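Local coordinates for protein putative pyridoxamine 5-phosphate-dependent dehydrase, Wbdk (Escherichia coli, PDB 2GMS) that catalyses the coenzyme B6-dependent removal of the C3'-hydroxyl group from GDP-4-keto-6-deoxy-D-mannose, a step in making the O-antigen sugar L-colitose, at residues A[10-15]-A[191-196]; A[213-218]-A[249-254]; A[219-224]-A[240-245]. One frame throughout, in Å; residues are numbered along the deposited sequence.

Contact 1. Residues A[10-15]-A[191-196]; sequences SSTWDD and HIATME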
loop_
_atom_site.group_PDB
_atom_site.type_symbol
_atom_site.label_atom_id
_atom_site.label_comp_id
_atom_site.label_asym_id
_atom_site.label_seq_id
_atom_site.Cartn_x
_atom_site.Cartn_y
_atom_site.Cartn_z
ATOM N N SER A 10 12.325 18.984 9.489
ATOM C CA SER A 10 12.075 20.235 8.830
ATOM C C SER A 10 11.483 19.992 7.456
ATOM O O SER A 10 11.590 18.901 6.891
ATOM C CB SER A 10 13.355 21.036 8.668
ATOM O OG SER A 10 14.100 20.569 7.558
ATOM N N SER A 11 10.887 21.048 6.910
ATOM C CA SER A 11 10.317 20.943 5.596
ATOM C C SER A 11 11.378 21.266 4.573
ATOM O O SER A 11 12.271 22.095 4.789
ATOM C CB SER A 11 9.075 21.803 5.401
ATOM O OG SER A 11 8.803 21.957 4.014
ATOM N N THR A 12 11.254 20.572 3.453
ATOM C CA THR A 12 12.178 20.700 2.353
ATOM C C THR A 12 11.515 21.447 1.216
ATOM O O THR A 12 12.039 21.531 0.106
ATOM C CB THR A 12 12.549 19.283 1.857
ATOM O OG1 THR A 12 11.383 18.556 1.463
ATOM C CG2 THR A 12 13.306 18.496 2.928
ATOM N N TRP A 13 10.322 21.962 1.463
ATOM C CA TRP A 13 9.673 22.593 0.339
ATOM C C TRP A 13 9.766 24.094 0.275
ATOM O O TRP A 13 9.864 24.755 1.292
ATOM C CB TRP A 13 8.158 22.302 0.344
ATOM C CG TRP A 13 7.722 20.877 0.161
ATOM C CD1 TRP A 13 8.500 19.764 0.061
ATOM C CD2 TRP A 13 6.365 20.421 0.116
ATOM N NE1 TRP A 13 7.713 18.633 -0.056
ATOM C CE2 TRP A 13 6.392 19.004 -0.032
ATOM C CE3 TRP A 13 5.136 21.066 0.172
ATOM C CZ2 TRP A 13 5.211 18.240 -0.101
ATOM C CZ3 TRP A 13 3.984 20.307 0.086
ATOM C CH2 TRP A 13 4.011 18.911 -0.027
ATOM N N ASP A 14 9.645 24.597 -0.947
ATOM C CA ASP A 14 9.560 26.012 -1.197
ATOM C C ASP A 14 8.370 26.256 -2.119
ATOM O O ASP A 14 7.523 25.370 -2.270
ATOM C CB ASP A 14 10.845 26.740 -1.625
ATOM C CG ASP A 14 11.266 26.354 -3.008
ATOM O OD1 ASP A 14 10.550 25.744 -3.781
ATOM O OD2 ASP A 14 12.493 26.727 -3.276
ATOM N N ASP A 15 8.315 27.444 -2.731
ATOM C CA ASP A 15 7.213 27.806 -3.608
ATOM C C ASP A 15 7.085 26.850 -4.750
ATOM O O ASP A 15 5.994 26.612 -5.251
ATOM C CB ASP A 15 7.316 29.238 -4.162
ATOM C CG ASP A 15 7.225 30.262 -3.065
ATOM O OD1 ASP A 15 6.330 30.286 -2.230
ATOM O OD2 ASP A 15 8.243 31.099 -3.096
ATOM N N HIS A 191 15.548 12.665 2.744
ATOM C CA HIS A 191 16.382 13.542 1.917
ATOM C C HIS A 191 15.534 14.465 1.027
ATOM O O HIS A 191 15.800 15.661 0.856
ATOM C CB HIS A 191 17.450 12.747 1.150
ATOM C CG HIS A 191 18.507 12.267 2.103
ATOM N ND1 HIS A 191 18.350 11.092 2.846
ATOM C CD2 HIS A 191 19.707 12.831 2.435
ATOM C CE1 HIS A 191 19.447 10.978 3.599
ATOM N NE2 HIS A 191 20.271 12.000 3.375
ATOM N N ILE A 192 14.476 13.871 0.461
ATOM C CA ILE A 192 13.436 14.533 -0.336
ATOM C C ILE A 192 12.088 14.094 0.250
ATOM O O ILE A 192 11.990 13.037 0.900
ATOM C CB ILE A 192 13.501 14.325 -1.847
ATOM C CG1 ILE A 192 13.211 12.881 -2.242
ATOM C CG2 ILE A 192 14.862 14.745 -2.357
ATOM C CD1 ILE A 192 12.933 12.662 -3.732
ATOM N N ALA A 193 11.039 14.882 0.075
ATOM C CA ALA A 193 9.745 14.540 0.655
ATOM C C ALA A 193 8.594 14.845 -0.277
ATOM O O ALA A 193 8.489 15.955 -0.804
ATOM C CB ALA A 193 9.579 15.324 1.961
ATOM N N THR A 194 7.716 13.865 -0.444
ATOM C CA THR A 194 6.563 14.024 -1.325
ATOM C C THR A 194 5.252 13.698 -0.634
ATOM O O THR A 194 4.299 13.242 -1.274
ATOM C CB THR A 194 6.749 13.098 -2.540
ATOM O OG1 THR A 194 6.850 11.751 -2.112
ATOM C CG2 THR A 194 8.046 13.454 -3.270
ATOM N N MET A 195 5.234 13.964 0.677
ATOM C CA MET A 195 4.142 13.694 1.615
ATOM C C MET A 195 4.375 12.267 2.095
ATOM O O MET A 195 4.806 12.020 3.218
ATOM C CB MET A 195 2.750 13.938 1.001
ATOM C CG MET A 195 2.634 15.397 0.599
ATOM S SD MET A 195 1.016 15.809 -0.095
ATOM C CE MET A 195 0.960 14.688 -1.528
ATOM N N GLU A 196 4.173 11.345 1.163
ATOM C CA GLU A 196 4.462 9.931 1.327
ATOM C C GLU A 196 5.041 9.487 0.005
ATOM O O GLU A 196 4.705 10.068 -1.022
ATOM C CB GLU A 196 3.277 8.996 1.691
ATOM C CG GLU A 196 2.727 9.258 3.102
ATOM C CD GLU A 196 2.934 8.128 4.065
ATOM O OE1 GLU A 196 3.794 7.254 3.939
ATOM O OE2 GLU A 196 2.074 8.178 5.057
#
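With CG anti to its own carbonyl carbon (chi1 -65°) and chi2 close to zero, Trp13 swings the pyrrole edge of its indole toward the backbone of Ala193; Met195, whose CG also lies anti to its carbonyl carbon, sets a methylene beside the far rim of the same ring. Trp13 NE1 donates to Ala193 O at 2.9 Å, nearly straight (164° at the hydrogen). The oxygen sits close to the indole plane, yet NE1 approaches from 40° above the carbonyl plane, so the bond uses neither lone pair. At the other end of the indole, Trp13 CH2 meets Met195 CG at 3.8 Å, edge-on, the two side chains crossing at about a right angle. One ring edge therefore serves a buried peptide oxygen and a methionine at once. Alongside, Thr12 OG1 lies 3.7 Å from Ala193 CB; its polar partner is Gln264 OE1 on helix 255-286, which also bonds to Ala193 N. Within 10-15, Ser11 OG accepts from Trp13 N at 3.0 Å, an ST turn that fixes the backbone from which the indole springs. Phe30 of the second subunit meets both Trp13 and Met195. The contact thus pins the chain leading into helix 15-27 onto 191-196, the part of the loop between strands 181-185 and 198-202 that follows His190, the likely proton donor/acceptor of this aminotransferase-type active site.

Contact 2. Residues A[213-218]-A[249-254]; sequences CIRAHG and YNVRPL. With P0P ([4-(dihydroxymethyl)-5-hydroxy-6-methylpyridin-3-yl]methyl dihydrogen phosphate), chain E.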
loop_
_atom_site.group_PDB
_atom_site.type_symbol
_atom_site.label_atom_id
_atom_site.label_comp_id
_atom_site.label_asym_id
_atom_site.label_seq_id
_atom_site.Cartn_x
_atom_site.Cartn_y
_atom_site.Cartn_z
ATOM N N CYS A 213 3.728 -4.385 -13.088
ATOM C CA CYS A 213 2.537 -5.204 -13.013
ATOM C C CYS A 213 1.916 -5.332 -11.611
ATOM O O CYS A 213 0.708 -5.102 -11.412
ATOM C CB CYS A 213 2.899 -6.585 -13.611
ATOM S SG CYS A 213 1.578 -7.832 -13.597
ATOM N N ILE A 214 2.763 -5.686 -10.638
ATOM C CA ILE A 214 2.355 -5.889 -9.237
ATOM C C ILE A 214 2.010 -4.649 -8.437
ATOM O O ILE A 214 1.398 -4.753 -7.385
ATOM C CB ILE A 214 3.254 -6.837 -8.423
ATOM C CG1 ILE A 214 4.686 -6.320 -8.273
ATOM C CG2 ILE A 214 3.258 -8.199 -9.092
ATOM C CD1 ILE A 214 5.561 -7.169 -7.348
ATOM N N ARG A 215 2.417 -3.498 -8.970
ATOM C CA ARG A 215 2.193 -2.203 -8.355
ATOM C C ARG A 215 0.744 -1.818 -8.508
ATOM O O ARG A 215 0.175 -1.089 -7.696
ATOM C CB ARG A 215 2.995 -1.119 -9.084
ATOM C CG ARG A 215 2.654 0.296 -8.603
ATOM C CD ARG A 215 3.548 1.404 -9.143
ATOM N NE ARG A 215 3.498 1.533 -10.602
ATOM C CZ ARG A 215 4.171 2.449 -11.335
ATOM N NH1 ARG A 215 4.970 3.379 -10.795
ATOM N NH2 ARG A 215 4.048 2.434 -12.670
ATOM N N ALA A 216 0.189 -2.317 -9.608
ATOM C CA ALA A 216 -1.157 -1.968 -9.961
ATOM C C ALA A 216 -1.998 -3.113 -10.449
ATOM O O ALA A 216 -2.070 -3.382 -11.645
ATOM C CB ALA A 216 -1.085 -0.959 -11.097
ATOM N N HIS A 217 -2.648 -3.744 -9.497
ATOM C CA HIS A 217 -3.595 -4.788 -9.773
ATOM C C HIS A 217 -3.125 -6.044 -10.454
ATOM O O HIS A 217 -3.959 -6.923 -10.695
ATOM C CB HIS A 217 -4.849 -4.224 -10.474
ATOM C CG HIS A 217 -5.387 -2.956 -9.859
ATOM N ND1 HIS A 217 -6.048 -2.957 -8.644
ATOM C CD2 HIS A 217 -5.351 -1.664 -10.312
ATOM C CE1 HIS A 217 -6.400 -1.700 -8.389
ATOM N NE2 HIS A 217 -5.985 -0.898 -9.367
ATOM N N GLY A 218 -1.848 -6.173 -10.764
ATOM C CA GLY A 218 -1.437 -7.408 -11.433
ATOM C C GLY A 218 -1.928 -7.450 -12.880
ATOM O O GLY A 218 -2.070 -8.493 -13.506
ATOM N N TYR A 249 -0.698 -5.919 -5.943
ATOM C CA TYR A 249 -1.359 -5.008 -5.037
ATOM C C TYR A 249 -1.770 -3.765 -5.784
ATOM O O TYR A 249 -1.647 -3.698 -7.008
ATOM C CB TYR A 249 -0.285 -4.524 -4.004
ATOM C CG TYR A 249 0.355 -5.662 -3.221
ATOM C CD1 TYR A 249 1.537 -6.275 -3.641
ATOM C CD2 TYR A 249 -0.259 -6.137 -2.060
ATOM C CE1 TYR A 249 2.098 -7.323 -2.904
ATOM C CE2 TYR A 249 0.266 -7.213 -1.339
ATOM C CZ TYR A 249 1.464 -7.803 -1.752
ATOM O OH TYR A 249 1.986 -8.865 -1.027
ATOM N N ASN A 250 -2.238 -2.795 -5.012
ATOM C CA ASN A 250 -2.518 -1.464 -5.492
ATOM C C ASN A 250 -1.676 -0.595 -4.577
ATOM O O ASN A 250 -2.100 -0.296 -3.472
ATOM C CB ASN A 250 -3.980 -0.977 -5.631
ATOM C CG ASN A 250 -4.060 0.510 -5.977
ATOM O OD1 ASN A 250 -3.039 1.151 -6.244
ATOM N ND2 ASN A 250 -5.259 1.094 -5.973
ATOM N N VAL A 251 -0.458 -0.271 -5.006
ATOM C CA VAL A 251 0.411 0.571 -4.202
ATOM C C VAL A 251 0.855 1.774 -5.010
ATOM O O VAL A 251 1.978 2.272 -4.858
ATOM C CB VAL A 251 1.610 -0.125 -3.524
ATOM C CG1 VAL A 251 1.129 -1.010 -2.385
ATOM C CG2 VAL A 251 2.448 -0.972 -4.471
ATOM N N ARG A 252 -0.025 2.227 -5.903
ATOM C CA ARG A 252 0.363 3.357 -6.726
ATOM C C ARG A 252 0.515 4.635 -5.925
ATOM O O ARG A 252 -0.189 4.820 -4.938
ATOM C CB ARG A 252 -0.694 3.623 -7.770
ATOM C CG ARG A 252 -0.834 2.539 -8.828
ATOM C CD ARG A 252 -1.959 2.899 -9.807
ATOM N NE ARG A 252 -3.240 3.123 -9.125
ATOM C CZ ARG A 252 -4.449 2.818 -9.610
ATOM N NH1 ARG A 252 -4.627 2.290 -10.815
ATOM N NH2 ARG A 252 -5.528 3.053 -8.871
ATOM N N PRO A 253 1.407 5.531 -6.367
ATOM C CA PRO A 253 1.559 6.806 -5.695
ATOM C C PRO A 253 0.572 7.764 -6.352
ATOM O O PRO A 253 0.049 7.519 -7.448
ATOM C CB PRO A 253 2.968 7.312 -6.023
ATOM C CG PRO A 253 3.305 6.637 -7.348
ATOM C CD PRO A 253 2.416 5.407 -7.450
ATOM N N LEU A 254 0.316 8.877 -5.695
ATOM C CA LEU A 254 -0.574 9.856 -6.289
ATOM C C LEU A 254 0.201 10.664 -7.312
ATOM O O LEU A 254 1.419 10.916 -7.170
ATOM C CB LEU A 254 -1.096 10.837 -5.227
ATOM C CG LEU A 254 -2.068 10.193 -4.240
ATOM C CD1 LEU A 254 -2.553 11.251 -3.262
ATOM C CD2 LEU A 254 -3.241 9.601 -5.006
HETATM O O3 P0P E . -14.216 -3.159 -7.860
HETATM N N1 P0P E . -12.629 -4.644 -5.033
HETATM C C2 P0P E . -13.516 -4.430 -5.995
HETATM C C2A P0P E . -14.742 -5.290 -6.147
HETATM C C3 P0P E . -13.326 -3.398 -6.876
HETATM C C4 P0P E . -12.209 -2.572 -6.749
HETATM C C4A P0P E . -12.040 -1.410 -7.722
HETATM O O4A P0P E . -13.263 -1.128 -8.340
HETATM O O4B P0P E . -11.110 -1.708 -8.713
HETATM C C5 P0P E . -11.245 -2.820 -5.755
HETATM C C6 P0P E . -11.541 -3.863 -4.884
HETATM C C5A P0P E . -10.284 -1.879 -5.660
HETATM O O4P P0P E . -10.318 -0.677 -5.071
HETATM P P P0P E . -9.099 0.270 -5.486
HETATM O O1P P0P E . -9.182 0.567 -6.923
HETATM O O2P P0P E . -9.324 1.644 -4.700
HETATM O O3P P0P E . -7.659 -0.380 -5.153
HETATM O O HOH W 1 -8.069 1.472 -8.860
#
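His217 lies alongside Asn250, both side chains heading for the cofactor phosphate, with His217 CE1 touching Asn250 CB at 3.7 Å and the ring and amide planes well inclined to each other. Asn250 holds CG anti to its backbone N (chi1 173°), which places the amide between the turn and the phosphate; its flat chi2 turns OD1 back to accept from Arg252 N at 3.2 Å, while ND2 donates almost linearly (174°) to phosphate oxygen O3P of the bound hydrated cofactor at 2.9 Å. The OD1 bond closes an Asx turn, which stiffens 250-252 and fixes the amide's rotation. Behind these side chains the backbones meet in a single beta bridge between Ala216 and Asn250: Val251 N donates to Arg215 O at 2.9 Å, and His217 N to Tyr249 O at 2.7 Å. Here the end of helix 205-214 is stitched to the loop before helix 255-286, at a cofactor site shared by the two subunits; Gly58, Ser59 and Ser185 of the second subunit hold the same P0P. Arg252 is bent at chi3 and crosses His217 at about a right angle; His217 NE2 lies over one face of the guanidinium, 3.8 Å from Arg252 NH1, with ring and guanidinium planes 83° apart. A water accepts from Arg252 NH2 at 3.0 Å and is also hydrogen-bonded to His217 NE2. Glu196 of the second subunit takes both side chains of 249-254 that face it, OE1 from Asn250 ND2 and OE2 in a salt bridge with Arg252 NH2. His217 and Arg252 probably bind L-glutamate. Arg215 crosses Arg252 with its aliphatic part, CG to CG at 4.2 Å, while its buried guanidinium turns elsewhere, to Glu40 OE1 and Met54 O.

Contact 3. Residues A[219-224]-A[240-245]; sequences WTRNLP and ESFKFV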
loop_
_atom_site.group_PDB
_atom_site.type_symbol
_atom_site.label_atom_id
_atom_site.label_comp_id
_atom_site.label_asym_id
_atom_site.label_seq_id
_atom_site.Cartn_x
_atom_site.Cartn_y
_atom_site.Cartn_z
ATOM N N TRP A 219 -2.194 -6.283 -13.422
ATOM C CA TRP A 219 -2.669 -6.191 -14.780
ATOM C C TRP A 219 -1.556 -5.886 -15.766
ATOM O O TRP A 219 -0.388 -5.762 -15.390
ATOM C CB TRP A 219 -3.809 -5.170 -14.896
ATOM C CG TRP A 219 -3.439 -3.724 -14.673
ATOM C CD1 TRP A 219 -2.193 -3.139 -14.733
ATOM C CD2 TRP A 219 -4.355 -2.676 -14.347
ATOM N NE1 TRP A 219 -2.284 -1.789 -14.474
ATOM C CE2 TRP A 219 -3.604 -1.485 -14.227
ATOM C CE3 TRP A 219 -5.735 -2.644 -14.163
ATOM C CZ2 TRP A 219 -4.220 -0.270 -13.921
ATOM C CZ3 TRP A 219 -6.341 -1.444 -13.875
ATOM C CH2 TRP A 219 -5.582 -0.272 -13.749
ATOM N N THR A 220 -1.942 -5.744 -17.031
ATOM C CA THR A 220 -0.997 -5.485 -18.109
ATOM C C THR A 220 -0.990 -4.053 -18.643
ATOM O O THR A 220 -0.188 -3.696 -19.514
ATOM C CB THR A 220 -1.258 -6.452 -19.300
ATOM O OG1 THR A 220 -2.449 -6.089 -19.957
ATOM C CG2 THR A 220 -1.393 -7.907 -18.864
ATOM N N ARG A 221 -1.897 -3.227 -18.147
ATOM C CA ARG A 221 -2.009 -1.864 -18.629
ATOM C C ARG A 221 -0.760 -1.010 -18.613
ATOM O O ARG A 221 -0.624 -0.133 -19.470
ATOM C CB ARG A 221 -3.133 -1.088 -17.986
ATOM C CG ARG A 221 -4.396 -1.887 -17.867
ATOM C CD ARG A 221 -5.519 -0.937 -17.532
ATOM N NE ARG A 221 -6.776 -1.621 -17.345
ATOM C CZ ARG A 221 -7.889 -0.975 -17.056
ATOM N NH1 ARG A 221 -7.923 0.353 -16.916
ATOM N NH2 ARG A 221 -8.997 -1.688 -16.878
ATOM N N ASN A 222 0.131 -1.216 -17.635
ATOM C CA ASN A 222 1.350 -0.418 -17.559
ATOM C C ASN A 222 2.566 -1.073 -18.231
ATOM O O ASN A 222 3.697 -0.582 -18.151
ATOM C CB ASN A 222 1.679 -0.027 -16.110
ATOM C CG ASN A 222 0.513 0.673 -15.449
ATOM O OD1 ASN A 222 -0.097 0.174 -14.487
ATOM N ND2 ASN A 222 0.191 1.847 -15.989
ATOM N N LEU A 223 2.335 -2.211 -18.875
ATOM C CA LEU A 223 3.397 -2.941 -19.524
ATOM C C LEU A 223 3.461 -2.565 -20.991
ATOM O O LEU A 223 2.432 -2.217 -21.575
ATOM C CB LEU A 223 3.132 -4.460 -19.408
ATOM C CG LEU A 223 3.239 -4.971 -17.978
ATOM C CD1 LEU A 223 3.020 -6.478 -17.971
ATOM C CD2 LEU A 223 4.636 -4.679 -17.439
ATOM N N PRO A 224 4.673 -2.657 -21.571
ATOM C CA PRO A 224 4.898 -2.382 -22.978
ATOM C C PRO A 224 4.297 -3.502 -23.818
ATOM O O PRO A 224 4.036 -4.605 -23.326
ATOM C CB PRO A 224 6.412 -2.318 -23.198
ATOM C CG PRO A 224 7.075 -2.550 -21.837
ATOM C CD PRO A 224 5.961 -2.714 -20.816
ATOM N N GLU A 240 -7.446 -7.364 -23.456
ATOM C CA GLU A 240 -6.140 -7.145 -22.883
ATOM C C GLU A 240 -6.140 -6.230 -21.668
ATOM O O GLU A 240 -5.224 -6.300 -20.840
ATOM C CB GLU A 240 -5.209 -6.552 -23.971
ATOM C CG GLU A 240 -3.746 -6.428 -23.518
ATOM C CD GLU A 240 -3.135 -7.777 -23.263
ATOM O OE1 GLU A 240 -3.366 -8.771 -23.939
ATOM O OE2 GLU A 240 -2.343 -7.761 -22.223
ATOM N N SER A 241 -7.138 -5.349 -21.576
ATOM C CA SER A 241 -7.197 -4.389 -20.468
ATOM C C SER A 241 -7.696 -4.947 -19.136
ATOM O O SER A 241 -7.540 -4.324 -18.081
ATOM C CB SER A 241 -7.952 -3.106 -20.830
ATOM O OG SER A 241 -7.091 -2.232 -21.530
ATOM N N PHE A 242 -8.280 -6.137 -19.209
ATOM C CA PHE A 242 -8.870 -6.787 -18.055
ATOM C C PHE A 242 -8.268 -8.142 -17.731
ATOM O O PHE A 242 -8.921 -9.059 -17.224
ATOM C CB PHE A 242 -10.378 -6.865 -18.347
ATOM C CG PHE A 242 -10.924 -5.463 -18.516
ATOM C CD1 PHE A 242 -10.907 -4.791 -19.745
ATOM C CD2 PHE A 242 -11.428 -4.799 -17.394
ATOM C CE1 PHE A 242 -11.404 -3.490 -19.862
ATOM C CE2 PHE A 242 -11.933 -3.502 -17.488
ATOM C CZ PHE A 242 -11.915 -2.855 -18.726
ATOM N N LYS A 243 -6.982 -8.243 -18.034
ATOM C CA LYS A 243 -6.220 -9.457 -17.827
ATOM C C LYS A 243 -5.214 -9.289 -16.674
ATOM O O LYS A 243 -4.496 -8.287 -16.599
ATOM C CB LYS A 243 -5.713 -9.952 -19.177
ATOM C CG LYS A 243 -4.236 -9.857 -19.454
ATOM C CD LYS A 243 -3.828 -10.764 -20.611
ATOM C CE LYS A 243 -4.898 -10.871 -21.701
ATOM N NZ LYS A 243 -4.342 -10.931 -23.074
ATOM N N PHE A 244 -5.266 -10.240 -15.724
ATOM C CA PHE A 244 -4.467 -10.273 -14.508
ATOM C C PHE A 244 -3.521 -11.437 -14.576
ATOM O O PHE A 244 -3.980 -12.569 -14.724
ATOM C CB PHE A 244 -5.412 -10.414 -13.313
ATOM C CG PHE A 244 -6.361 -9.252 -13.339
ATOM C CD1 PHE A 244 -7.666 -9.378 -13.818
ATOM C CD2 PHE A 244 -5.917 -7.988 -12.957
ATOM C CE1 PHE A 244 -8.513 -8.271 -13.882
ATOM C CE2 PHE A 244 -6.751 -6.872 -13.003
ATOM C CZ PHE A 244 -8.056 -7.017 -13.473
ATOM N N VAL A 245 -2.218 -11.152 -14.493
ATOM C CA VAL A 245 -1.209 -12.190 -14.655
ATOM C C VAL A 245 -0.336 -12.528 -13.456
ATOM O O VAL A 245 0.334 -13.573 -13.430
ATOM C CB VAL A 245 -0.384 -11.903 -15.925
ATOM C CG1 VAL A 245 -1.354 -11.659 -17.070
ATOM C CG2 VAL A 245 0.482 -10.646 -15.790
#
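Thr220, first residue of a type I beta turn to Leu223, packs against Glu240, Lys243 and Val245 in the tight part of the contact. The hydroxyl of Thr220 lies between backbone N and carbonyl carbon (chi1 72°), from where OG1 donates to Glu240 OE2 at 2.8 Å, meeting the carboxylate on its anti side. The methyl beside it is pressed hard: Thr220 CG2 stands 3.5 Å from Lys243 CG, closer than usual for two carbons, and touches Val245 CG1 as well. Trp219 CB rests against Phe244 CE2 at 3.9 Å; Phe244 also meets Trp90 of the second subunit edge-to-face. On the solvent side lies Arg221, a probable binding residue for the GDP-sugar substrate. With its chain stretched out, Arg221 reaches to the 240-245 segment and grips one atom, Ser241 O, with two nitrogens: NE at 2.9 Å, in the carbonyl plane on a lone pair, and NH2 at 3.2 Å, from above that plane. Its NH2 also stands over the face of Phe242, toward the rim, in a cation-pi contact that leaves the two planes 69° apart. Arg221 further lays its CG over the centre of the Trp219 ring. Asn222, inside the beta turn, takes the indole N-H and limits its rotation: Trp219 NE1 donates to Asn222 OD1 at 2.9 Å, nearly straight (177°), from well above the amide plane.

In the fold
Contact 1 closes along the chain before the other two begin; contact 3 is nested inside the loop that contact 2 closes. Contacts 2 and 3 are neighbours, centres 12 Å apart, and touch directly: Gly218 O lies 2.8 Å from Val245 N, a probable hydrogen bond. Contact 1 lies about 24 Å from contact 2 and 33 Å from contact 3, centre to centre. Helix 255-286 links the first two, following 249-254 directly and packing against Trp13, His191 and Ile192 of contact 1. Contact 1 borders the mixed sheet through the loop between strands 181-185 and 198-202, whereas contact 3 lies farther out. All three touch the second subunit, consistent with active sites built jointly by both chains.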